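Local coordinates for protein kojibiose phosphorylase (Gut metagenome, PDB 6W0P) that is a carbohydrate-active enzyme of glycoside hydrolase family 65, built from an N-terminal beta-sandwich, a central alpha-helical barrel and a small C-terminal beta domain, at residues A[6-11]-A[30-35]; A[135-140]-A[165-170]; A[356-361]-A[672-677]; A[421-426]-A[445-450]. All blocks are in the same frame, centred on the assembly; numbering follows the deposited sequence.

Interaction 1: residues A[6-11]-A[30-35]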
# COMPACT_ATOMS: atom_id res chain seq x y z
N LYS A 6 14.77 -31.31 -6.84
CA LYS A 6 15.83 -31.18 -7.87
C LYS A 6 17.12 -31.70 -7.24
O LYS A 6 17.94 -30.89 -6.73
CB LYS A 6 15.95 -29.73 -8.36
CG LYS A 6 14.90 -29.30 -9.38
CD LYS A 6 13.50 -29.15 -8.82
CE LYS A 6 13.41 -28.09 -7.74
NZ LYS A 6 12.04 -27.96 -7.19
N ARG A 7 17.26 -33.02 -7.24
CA ARG A 7 18.36 -33.77 -6.59
C ARG A 7 19.58 -33.72 -7.52
O ARG A 7 19.58 -34.47 -8.50
CB ARG A 7 17.89 -35.20 -6.36
CG ARG A 7 18.99 -36.15 -5.90
CD ARG A 7 19.54 -35.73 -4.55
NE ARG A 7 18.46 -35.68 -3.57
CZ ARG A 7 18.05 -36.70 -2.80
NH1 ARG A 7 18.64 -37.89 -2.86
NH2 ARG A 7 17.05 -36.51 -1.96
N TYR A 8 20.57 -32.88 -7.24
CA TYR A 8 21.83 -32.81 -8.04
C TYR A 8 23.05 -33.05 -7.14
O TYR A 8 24.15 -33.19 -7.74
CB TYR A 8 21.96 -31.48 -8.77
CG TYR A 8 22.37 -30.29 -7.93
CD1 TYR A 8 21.46 -29.64 -7.11
CD2 TYR A 8 23.65 -29.77 -7.99
CE1 TYR A 8 21.81 -28.52 -6.37
CE2 TYR A 8 24.02 -28.65 -7.25
CZ TYR A 8 23.10 -28.03 -6.44
OH TYR A 8 23.45 -26.92 -5.70
N LEU A 9 22.88 -33.15 -5.82
CA LEU A 9 24.01 -33.31 -4.87
C LEU A 9 24.12 -34.77 -4.42
O LEU A 9 23.09 -35.43 -4.26
CB LEU A 9 23.85 -32.34 -3.69
CG LEU A 9 23.97 -30.87 -4.09
CD1 LEU A 9 23.64 -29.95 -2.93
CD2 LEU A 9 25.36 -30.56 -4.61
N GLU A 10 25.34 -35.26 -4.26
CA GLU A 10 25.61 -36.62 -3.73
C GLU A 10 25.08 -36.72 -2.29
O GLU A 10 25.09 -35.71 -1.54
CB GLU A 10 27.09 -36.96 -3.78
CG GLU A 10 27.68 -36.96 -5.18
CD GLU A 10 26.81 -37.60 -6.27
OE1 GLU A 10 26.64 -36.97 -7.32
OE2 GLU A 10 26.30 -38.71 -6.04
N THR A 11 24.62 -37.92 -1.95
CA THR A 11 24.10 -38.32 -0.63
C THR A 11 25.22 -38.98 0.17
O THR A 11 25.58 -40.11 -0.16
CB THR A 11 22.92 -39.27 -0.79
OG1 THR A 11 21.94 -38.54 -1.52
CG2 THR A 11 22.37 -39.72 0.54
N GLU A 30 26.01 -21.92 -4.19
CA GLU A 30 26.45 -20.76 -3.38
C GLU A 30 25.67 -20.73 -2.04
O GLU A 30 26.30 -20.46 -0.99
CB GLU A 30 26.20 -19.44 -4.12
CG GLU A 30 27.14 -19.16 -5.28
CD GLU A 30 26.94 -17.81 -5.95
OE1 GLU A 30 25.89 -17.16 -5.72
OE2 GLU A 30 27.83 -17.40 -6.73
N SER A 31 24.35 -20.94 -2.07
CA SER A 31 23.50 -20.82 -0.86
C SER A 31 23.77 -22.01 0.07
O SER A 31 24.12 -21.81 1.24
CB SER A 31 22.04 -20.71 -1.24
OG SER A 31 21.79 -19.53 -1.99
N ILE A 32 23.71 -23.21 -0.49
CA ILE A 32 23.74 -24.50 0.25
C ILE A 32 25.08 -24.64 0.95
O ILE A 32 25.11 -25.08 2.12
CB ILE A 32 23.45 -25.67 -0.71
CG1 ILE A 32 21.98 -25.65 -1.13
CG2 ILE A 32 23.87 -26.99 -0.08
CD1 ILE A 32 21.61 -26.71 -2.14
N PHE A 33 26.15 -24.30 0.24
CA PHE A 33 27.54 -24.55 0.70
C PHE A 33 28.05 -23.36 1.52
O PHE A 33 29.25 -23.32 1.79
CB PHE A 33 28.44 -24.85 -0.49
CG PHE A 33 28.26 -26.21 -1.10
CD1 PHE A 33 27.19 -26.48 -1.94
CD2 PHE A 33 29.19 -27.21 -0.88
CE1 PHE A 33 27.04 -27.73 -2.53
CE2 PHE A 33 29.01 -28.47 -1.43
CZ PHE A 33 27.96 -28.72 -2.29
N SER A 34 27.17 -22.43 1.90
CA SER A 34 27.53 -21.22 2.68
C SER A 34 28.20 -21.63 4.00
O SER A 34 27.72 -22.61 4.65
CB SER A 34 26.32 -20.35 2.97
OG SER A 34 25.77 -19.79 1.78
N LEU A 35 29.24 -20.89 4.39
CA LEU A 35 29.84 -20.99 5.74
C LEU A 35 29.31 -19.83 6.59
O LEU A 35 28.94 -18.78 6.02
CB LEU A 35 31.37 -20.94 5.63
CG LEU A 35 32.02 -22.05 4.82
CD1 LEU A 35 33.54 -21.88 4.82
CD2 LEU A 35 31.64 -23.40 5.38
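Leu9 carries this contact, dividing its two methyl branches between Ile32 and Phe33. It meets Ile32 tip to tip, CD1 of Leu9 lying 3.9 Å from CD1 of Ile32 and a little farther from its CG2 branch. The other branch works on the ring: Leu9 CD2 sits 3.9 Å from Phe33 CE1 and equally close to CZ, close to the ring plane, so Phe33 is met at its edge, the leucine and the phenylalanine overlapping as they run in opposed senses. With its CG beside the backbone N (chi1 -66°) and the rest of the chain extended (chi2 174°), Leu9 reaches straight across to the end of helix 26-32. Phe33 is the first residue beyond that helix, and its ring extends back toward Leu9 from there. Tyr8 adds a smaller touch, its OH 4.0 Å from Ile32 CD1; that hydroxyl is hydrogen-bonded to Ser29 OG, which ties the ring to the same helix. Within its own segment, Leu9 CG lies 3.7 Å above the centre of the Tyr8 ring, so that the neighbours pack on each other as well as across the gap. No hydrogen bond joins the two segments. Ile16 of strand 15-19 touches both Leu9 and Phe33, and Leu117 of strand 109-118 also packs on the Phe33 ring. The whole is an apolar cluster in which a short helix and the N-terminal lead-in pack beside the border strands of the large antiparallel sheet, in the beta-sandwich domain of family 65 enzymes.

Interaction 2: residues A[135-140]-A[165-170]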
# COMPACT_ATOMS: atom_id res chain seq x y z
N ALA A 135 48.95 -27.06 -20.79
CA ALA A 135 49.05 -27.41 -19.36
C ALA A 135 47.70 -27.93 -18.86
O ALA A 135 46.65 -27.41 -19.31
CB ALA A 135 49.49 -26.22 -18.55
N LYS A 136 47.76 -28.92 -17.97
CA LYS A 136 46.66 -29.32 -17.06
C LYS A 136 47.09 -28.93 -15.63
O LYS A 136 48.08 -29.53 -15.12
CB LYS A 136 46.38 -30.82 -17.20
CG LYS A 136 46.00 -31.23 -18.61
CD LYS A 136 45.40 -32.60 -18.68
CE LYS A 136 45.38 -33.11 -20.11
NZ LYS A 136 44.52 -34.31 -20.26
N ILE A 137 46.40 -27.94 -15.05
CA ILE A 137 46.67 -27.46 -13.66
C ILE A 137 45.50 -27.86 -12.75
O ILE A 137 44.36 -27.36 -12.91
CB ILE A 137 46.94 -25.96 -13.66
CG1 ILE A 137 47.78 -25.54 -14.88
CG2 ILE A 137 47.60 -25.55 -12.35
CD1 ILE A 137 48.19 -24.09 -14.88
N LYS A 138 45.77 -28.78 -11.83
CA LYS A 138 44.83 -29.17 -10.75
C LYS A 138 44.85 -28.09 -9.66
O LYS A 138 45.93 -27.82 -9.08
CB LYS A 138 45.19 -30.57 -10.23
CG LYS A 138 44.03 -31.29 -9.56
CD LYS A 138 44.49 -32.34 -8.59
CE LYS A 138 43.39 -32.83 -7.67
NZ LYS A 138 43.97 -33.67 -6.61
N ILE A 139 43.72 -27.42 -9.47
CA ILE A 139 43.52 -26.32 -8.48
C ILE A 139 42.71 -26.91 -7.33
O ILE A 139 41.62 -27.43 -7.61
CB ILE A 139 42.73 -25.13 -9.07
CG1 ILE A 139 43.28 -24.65 -10.41
CG2 ILE A 139 42.63 -24.01 -8.04
CD1 ILE A 139 44.71 -24.26 -10.37
N ILE A 140 43.18 -26.76 -6.09
CA ILE A 140 42.34 -27.04 -4.89
C ILE A 140 42.24 -25.74 -4.10
O ILE A 140 43.28 -25.21 -3.73
CB ILE A 140 42.93 -28.17 -4.03
CG1 ILE A 140 43.36 -29.39 -4.85
CG2 ILE A 140 41.96 -28.55 -2.93
CD1 ILE A 140 44.24 -30.38 -4.07
N THR A 165 55.35 -24.66 -15.95
CA THR A 165 54.71 -23.41 -16.45
C THR A 165 54.71 -22.35 -15.35
O THR A 165 54.99 -22.69 -14.16
CB THR A 165 53.29 -23.67 -16.96
OG1 THR A 165 52.84 -22.48 -17.60
CG2 THR A 165 52.31 -24.05 -15.85
N ASP A 166 54.37 -21.13 -15.73
CA ASP A 166 54.31 -19.93 -14.86
C ASP A 166 52.83 -19.54 -14.75
O ASP A 166 52.12 -19.60 -15.78
CB ASP A 166 55.13 -18.77 -15.43
CG ASP A 166 56.64 -18.90 -15.29
OD1 ASP A 166 57.09 -19.88 -14.64
OD2 ASP A 166 57.36 -18.03 -15.84
N ILE A 167 52.39 -19.14 -13.57
CA ILE A 167 51.03 -18.56 -13.38
C ILE A 167 51.16 -17.32 -12.52
O ILE A 167 52.17 -17.20 -11.80
CB ILE A 167 50.07 -19.58 -12.74
CG1 ILE A 167 50.36 -19.77 -11.25
CG2 ILE A 167 50.09 -20.89 -13.50
CD1 ILE A 167 49.31 -20.57 -10.53
N LYS A 168 50.15 -16.47 -12.58
CA LYS A 168 50.01 -15.32 -11.68
C LYS A 168 48.83 -15.57 -10.75
O LYS A 168 47.78 -15.99 -11.24
CB LYS A 168 49.81 -14.03 -12.48
CG LYS A 168 50.14 -12.78 -11.68
CD LYS A 168 49.32 -11.57 -12.05
CE LYS A 168 49.57 -10.44 -11.07
NZ LYS A 168 49.10 -9.15 -11.61
N LEU A 169 49.00 -15.33 -9.45
CA LEU A 169 47.93 -15.40 -8.44
C LEU A 169 47.84 -14.03 -7.78
O LEU A 169 48.91 -13.51 -7.39
CB LEU A 169 48.26 -16.50 -7.44
CG LEU A 169 47.39 -16.56 -6.18
CD1 LEU A 169 45.96 -16.97 -6.50
CD2 LEU A 169 48.00 -17.51 -5.20
N GLU A 170 46.63 -13.46 -7.74
CA GLU A 170 46.30 -12.22 -7.00
C GLU A 170 45.35 -12.59 -5.85
O GLU A 170 44.34 -13.22 -6.13
CB GLU A 170 45.64 -11.19 -7.92
CG GLU A 170 46.50 -10.78 -9.11
CD GLU A 170 45.87 -9.76 -10.06
OE1 GLU A 170 44.70 -9.38 -9.85
OE2 GLU A 170 46.54 -9.38 -11.03
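Ile137 and Ile167 meet through a single pair of methyl groups, Ile137 CD1 against Ile167 CG2 at 4.0 Å, the two chains lying alongside each other and pointing opposite ways. The same Ile137 methyl lies 4.2 Å from Thr165 CG2, and that Thr165 methyl in turn reaches Ala135 CB at 4.5 Å. Four small or branched side chains thus form the first shell. Thr165 presents its carbon branch to the contact while its OG1 is hydrogen-bonded to His98 NE2, which gives the buried hydroxyl a partner. In Ile167, CG1 sits between the backbone N and the carbonyl carbon (chi1 74°), an arrangement that puts CG2 beside the N and against Ile137. His98 of strand 94-98 also packs on Ala135 and Ile167, and Phe159 of strand 152-161 touches Ile167 and Ile139. Beyond this shell the two strands belong to different sheets: 135-140 pairs with strands 123-132 and 152-161, whereas 165-170 runs between strands 94-98 and 230-239. Their axes approach to 9.8 Å at 52°, the separation of layers facing each other in a beta-sandwich. Alternation along each strand sends Lys136 and Lys138, and likewise Asp166 and Lys168, away from this interface; Lys168 NZ forms a salt bridge with Glu170 OE2 of its own strand. With no hydrogen bond crossing between the segments and only loose methyl contacts, the two layers are held here by modest dispersion and by burial of hydrocarbon from water, rather than by directed bonds.

Interaction 3: residues A[356-361]-A[672-677]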
# COMPACT_ATOMS: atom_id res chain seq x y z
N CYS A 356 12.67 -21.04 16.03
CA CYS A 356 14.14 -21.24 16.06
C CYS A 356 14.64 -21.47 17.49
O CYS A 356 15.52 -22.30 17.65
CB CYS A 356 14.89 -20.09 15.41
SG CYS A 356 14.41 -19.88 13.67
N LEU A 357 14.09 -20.79 18.49
CA LEU A 357 14.68 -20.79 19.86
C LEU A 357 14.84 -22.21 20.39
O LEU A 357 15.87 -22.53 20.97
CB LEU A 357 13.81 -19.94 20.79
CG LEU A 357 14.34 -19.77 22.21
CD1 LEU A 357 15.71 -19.15 22.19
CD2 LEU A 357 13.38 -18.94 23.03
N PRO A 358 13.83 -23.10 20.30
CA PRO A 358 13.88 -24.38 21.02
C PRO A 358 15.13 -25.23 20.76
O PRO A 358 15.63 -25.84 21.67
CB PRO A 358 12.64 -25.09 20.48
CG PRO A 358 11.68 -23.97 20.20
CD PRO A 358 12.56 -22.92 19.57
N PHE A 359 15.63 -25.26 19.53
CA PHE A 359 16.89 -25.99 19.25
C PHE A 359 17.97 -25.48 20.22
O PHE A 359 18.73 -26.30 20.79
CB PHE A 359 17.31 -25.85 17.78
CG PHE A 359 18.69 -26.39 17.53
CD1 PHE A 359 18.90 -27.75 17.34
CD2 PHE A 359 19.80 -25.56 17.54
CE1 PHE A 359 20.17 -28.25 17.15
CE2 PHE A 359 21.07 -26.06 17.33
CZ PHE A 359 21.26 -27.40 17.14
N TYR A 360 18.07 -24.16 20.39
CA TYR A 360 19.15 -23.53 21.22
C TYR A 360 18.89 -23.80 22.71
O TYR A 360 19.86 -23.99 23.44
CB TYR A 360 19.34 -22.05 20.87
CG TYR A 360 19.73 -21.87 19.42
CD1 TYR A 360 21.02 -22.11 18.98
CD2 TYR A 360 18.79 -21.46 18.48
CE1 TYR A 360 21.37 -21.97 17.64
CE2 TYR A 360 19.12 -21.32 17.14
CZ TYR A 360 20.41 -21.58 16.71
OH TYR A 360 20.72 -21.44 15.38
N LEU A 361 17.63 -23.81 23.15
CA LEU A 361 17.23 -24.05 24.56
C LEU A 361 17.75 -25.41 25.02
O LEU A 361 18.12 -25.52 26.18
CB LEU A 361 15.71 -23.97 24.69
CG LEU A 361 15.12 -22.57 24.72
CD1 LEU A 361 13.61 -22.61 24.59
CD2 LEU A 361 15.54 -21.80 25.98
N ALA A 672 12.85 -28.76 10.99
CA ALA A 672 13.18 -30.18 10.74
C ALA A 672 13.54 -30.80 12.10
O ALA A 672 13.02 -31.90 12.43
CB ALA A 672 14.29 -30.31 9.74
N TRP A 673 14.34 -30.09 12.88
CA TRP A 673 14.73 -30.53 14.23
C TRP A 673 13.46 -30.64 15.08
O TRP A 673 13.29 -31.65 15.76
CB TRP A 673 15.75 -29.59 14.87
CG TRP A 673 16.10 -30.00 16.27
CD1 TRP A 673 17.10 -30.84 16.64
CD2 TRP A 673 15.44 -29.60 17.47
NE1 TRP A 673 17.13 -30.96 18.00
CE2 TRP A 673 16.13 -30.21 18.54
CE3 TRP A 673 14.36 -28.75 17.77
CZ2 TRP A 673 15.74 -30.04 19.87
CZ3 TRP A 673 13.98 -28.59 19.08
CH2 TRP A 673 14.67 -29.22 20.12
N MET A 674 12.63 -29.60 15.04
CA MET A 674 11.37 -29.52 15.82
C MET A 674 10.45 -30.69 15.47
O MET A 674 9.93 -31.32 16.41
CB MET A 674 10.63 -28.23 15.49
CG MET A 674 11.46 -27.02 15.75
SD MET A 674 11.06 -26.44 17.37
CE MET A 674 9.52 -25.59 17.05
N ASN A 675 10.24 -30.92 14.16
CA ASN A 675 9.40 -32.02 13.64
C ASN A 675 9.90 -33.35 14.22
O ASN A 675 9.04 -34.21 14.55
CB ASN A 675 9.31 -32.07 12.12
CG ASN A 675 7.98 -32.60 11.63
OD1 ASN A 675 7.50 -32.17 10.59
ND2 ASN A 675 7.41 -33.58 12.34
N ILE A 676 11.22 -33.52 14.37
CA ILE A 676 11.80 -34.81 14.87
C ILE A 676 11.58 -34.91 16.39
O ILE A 676 11.02 -35.94 16.82
CB ILE A 676 13.27 -34.97 14.44
CG1 ILE A 676 13.36 -35.23 12.92
CG2 ILE A 676 13.94 -36.07 15.26
CD1 ILE A 676 14.79 -35.26 12.35
N VAL A 677 11.92 -33.86 17.16
CA VAL A 677 12.00 -33.94 18.65
C VAL A 677 10.64 -33.63 19.31
O VAL A 677 10.23 -34.41 20.21
CB VAL A 677 13.14 -33.08 19.21
CG1 VAL A 677 13.14 -33.05 20.72
CG2 VAL A 677 14.49 -33.56 18.72
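Helices 356-361 and 672-677 come closest at Phe359 and Trp673, whose CA atoms are 7.1 Å apart, with the short axes 9.6 Å from each other and inclined at 66°. Neither helix is regular. The first is kinked where the N of Pro358 and of Phe359 has no bond to the preceding turn, and the second opens into a wider pi-type turn at 675-677. The indole of Trp673 lies against the kink: Phe359 CA stands over the six-membered ring, 3.9 Å from its centroid and 10° off the normal, a CH-pi contact. The phenyl ring of Phe359 then turns its edge to the five-membered ring, making a T-shaped pair with planes at 88° and Phe359 CD1 only 3.6 Å from Trp673 CD1. With CG anti to its backbone N, Trp673 swings the indole out toward 356-361. On the opposite face of the indole lies Val677 CG2, one turn along the same helix, so the ring is sandwiched. Met674 takes the proline: its chain, bent at chi2 and chi3, crosses Pro358 and rests SD 3.7 Å from Pro358 CB. Leu318 of helix 308-324 touches both Phe359 and Trp673, so a third helix joins this buried cluster. The interface contains no hydrogen bond across the segments; its directional part is aromatic, since a ring-edge C-H and the CA-H of Phe359 are directed at the electron-rich face of the indole. The expected outcome is a weak electrostatic attraction, probably added to dispersion.

Interaction 4: residues A[421-426]-A[445-450]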
# COMPACT_ATOMS: atom_id res chain seq x y z
N THR A 421 4.35 -10.59 21.54
CA THR A 421 4.00 -11.82 22.32
C THR A 421 5.09 -12.88 22.09
O THR A 421 5.35 -13.64 23.01
CB THR A 421 2.57 -12.29 22.05
OG1 THR A 421 2.40 -12.61 20.67
CG2 THR A 421 1.57 -11.25 22.50
N GLY A 422 5.75 -12.88 20.94
CA GLY A 422 6.86 -13.82 20.66
C GLY A 422 8.05 -13.64 21.59
O GLY A 422 8.62 -14.65 22.07
N VAL A 423 8.44 -12.40 21.85
CA VAL A 423 9.48 -12.09 22.88
C VAL A 423 8.94 -12.52 24.26
O VAL A 423 9.69 -13.17 24.98
CB VAL A 423 9.98 -10.63 22.82
CG1 VAL A 423 11.04 -10.36 23.88
CG2 VAL A 423 10.55 -10.31 21.44
N PHE A 424 7.69 -12.24 24.60
CA PHE A 424 7.11 -12.70 25.89
C PHE A 424 7.29 -14.23 25.99
O PHE A 424 7.88 -14.71 26.99
CB PHE A 424 5.64 -12.32 26.04
CG PHE A 424 4.86 -13.42 26.72
CD1 PHE A 424 5.14 -13.78 28.03
CD2 PHE A 424 3.87 -14.11 26.05
CE1 PHE A 424 4.48 -14.84 28.64
CE2 PHE A 424 3.20 -15.16 26.66
CZ PHE A 424 3.50 -15.53 27.95
N TYR A 425 6.86 -14.97 24.97
CA TYR A 425 6.92 -16.45 24.96
C TYR A 425 8.36 -16.96 25.06
O TYR A 425 8.56 -17.97 25.72
CB TYR A 425 6.24 -17.04 23.73
CG TYR A 425 6.10 -18.53 23.79
CD1 TYR A 425 5.04 -19.11 24.46
CD2 TYR A 425 7.03 -19.36 23.20
CE1 TYR A 425 4.90 -20.49 24.52
CE2 TYR A 425 6.92 -20.74 23.27
CZ TYR A 425 5.85 -21.31 23.93
OH TYR A 425 5.70 -22.67 23.98
N ALA A 426 9.32 -16.35 24.37
CA ALA A 426 10.76 -16.70 24.47
C ALA A 426 11.22 -16.56 25.93
O ALA A 426 11.85 -17.50 26.43
CB ALA A 426 11.60 -15.87 23.53
N ILE A 445 12.00 -9.00 33.55
CA ILE A 445 10.86 -8.24 34.13
C ILE A 445 10.68 -6.96 33.32
O ILE A 445 9.56 -6.70 32.90
CB ILE A 445 11.11 -7.98 35.63
CG1 ILE A 445 11.31 -9.30 36.38
CG2 ILE A 445 9.98 -7.14 36.23
CD1 ILE A 445 11.80 -9.12 37.81
N GLU A 446 11.76 -6.21 33.08
CA GLU A 446 11.70 -4.94 32.32
C GLU A 446 11.03 -5.19 30.95
O GLU A 446 10.08 -4.43 30.62
CB GLU A 446 13.09 -4.33 32.15
CG GLU A 446 13.00 -2.92 31.61
CD GLU A 446 14.33 -2.29 31.25
OE1 GLU A 446 15.36 -2.81 31.72
OE2 GLU A 446 14.33 -1.29 30.49
N MET A 447 11.51 -6.19 30.21
CA MET A 447 10.99 -6.57 28.87
C MET A 447 9.51 -6.93 28.97
O MET A 447 8.76 -6.54 28.05
CB MET A 447 11.73 -7.78 28.29
CG MET A 447 13.16 -7.48 28.00
SD MET A 447 14.07 -8.95 27.59
CE MET A 447 13.75 -9.01 25.83
N LEU A 448 9.11 -7.64 30.02
CA LEU A 448 7.71 -8.12 30.19
C LEU A 448 6.79 -6.93 30.51
O LEU A 448 5.61 -6.92 30.02
CB LEU A 448 7.65 -9.17 31.29
CG LEU A 448 8.33 -10.51 30.99
CD1 LEU A 448 8.15 -11.46 32.17
CD2 LEU A 448 7.77 -11.15 29.71
N VAL A 449 7.26 -5.96 31.32
CA VAL A 449 6.43 -4.78 31.71
C VAL A 449 6.24 -3.92 30.46
O VAL A 449 5.11 -3.51 30.19
CB VAL A 449 7.06 -4.00 32.89
CG1 VAL A 449 6.46 -2.61 33.05
CG2 VAL A 449 6.93 -4.79 34.18
N GLU A 450 7.32 -3.69 29.71
CA GLU A 450 7.28 -2.86 28.48
C GLU A 450 6.33 -3.51 27.46
O GLU A 450 5.53 -2.76 26.89
CB GLU A 450 8.67 -2.63 27.89
CG GLU A 450 9.58 -1.79 28.79
CD GLU A 450 9.16 -0.34 29.02
OE1 GLU A 450 8.19 0.11 28.39
OE2 GLU A 450 9.81 0.31 29.87
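Met447 reaches toward Val423 with its terminal methyl, CE lying 3.6 Å from Val423 CG1. Its chain leaves the helix extended (chi2 170°) and then bends at chi3 (87°), a turn that brings CE across the valine; the two side chains meet at about a right angle. Val423 answers with the branch that stands anti to its backbone N, and Ile451, one turn beyond Met447 on the second helix, also touches that valine. Leu448 comes next, at the closest backbone approach, its CA 6.3 Å from the CA of Phe424. Leu448 CD2 lies near the plane of the Phe424 ring, at its edge, 4.1 Å from CD1, and almost as close to Phe424 CA; the two side chains are set obliquely. No hydrogen bond passes between the two segments, so both meetings are hydrocarbon and thioether packing among buried residues. Helices 418-434 and 437-458 are consecutive in the chain and joined by a very short turn, so this is packing between sequential helices in the (alpha/alpha)6 barrel characteristic of the family 65 catalytic domain. The Phe424 ring also touches Cys496 and Tyr499 of helix 487-504 and Tyr597, which brings further parts of the domain up to the same side chain. Past Leu448 the helix turns to other neighbours, Val449 packing on Leu515 and Cys518 of helix 513-518 and Glu450 OE1 forming a salt bridge with Lys453 NZ.

Overall arrangement
All four contacts are buried and none has a hydrogen bond across its segments, but they differ in setting. Interactions 1 and 2 reach the same large sheet, with centres 27 Å apart: the first packs a helix end beside its border, the second faces it with another sheet far from the chain's centre. Interactions 3 and 4 lie in the helical catalytic domain, interaction 4 nested within the loop that interaction 3 closes; they touch directly, Leu357 CD2 to Ala426 CB at 3.6 Å. Interaction 3, nearest the chain's centre, is the aromatic-rich one; interaction 2 is purely methyl-based, while 1 and 4 each set a phenylalanine edge against a leucine methyl, with a tyrosine hydroxyl also touching in 1.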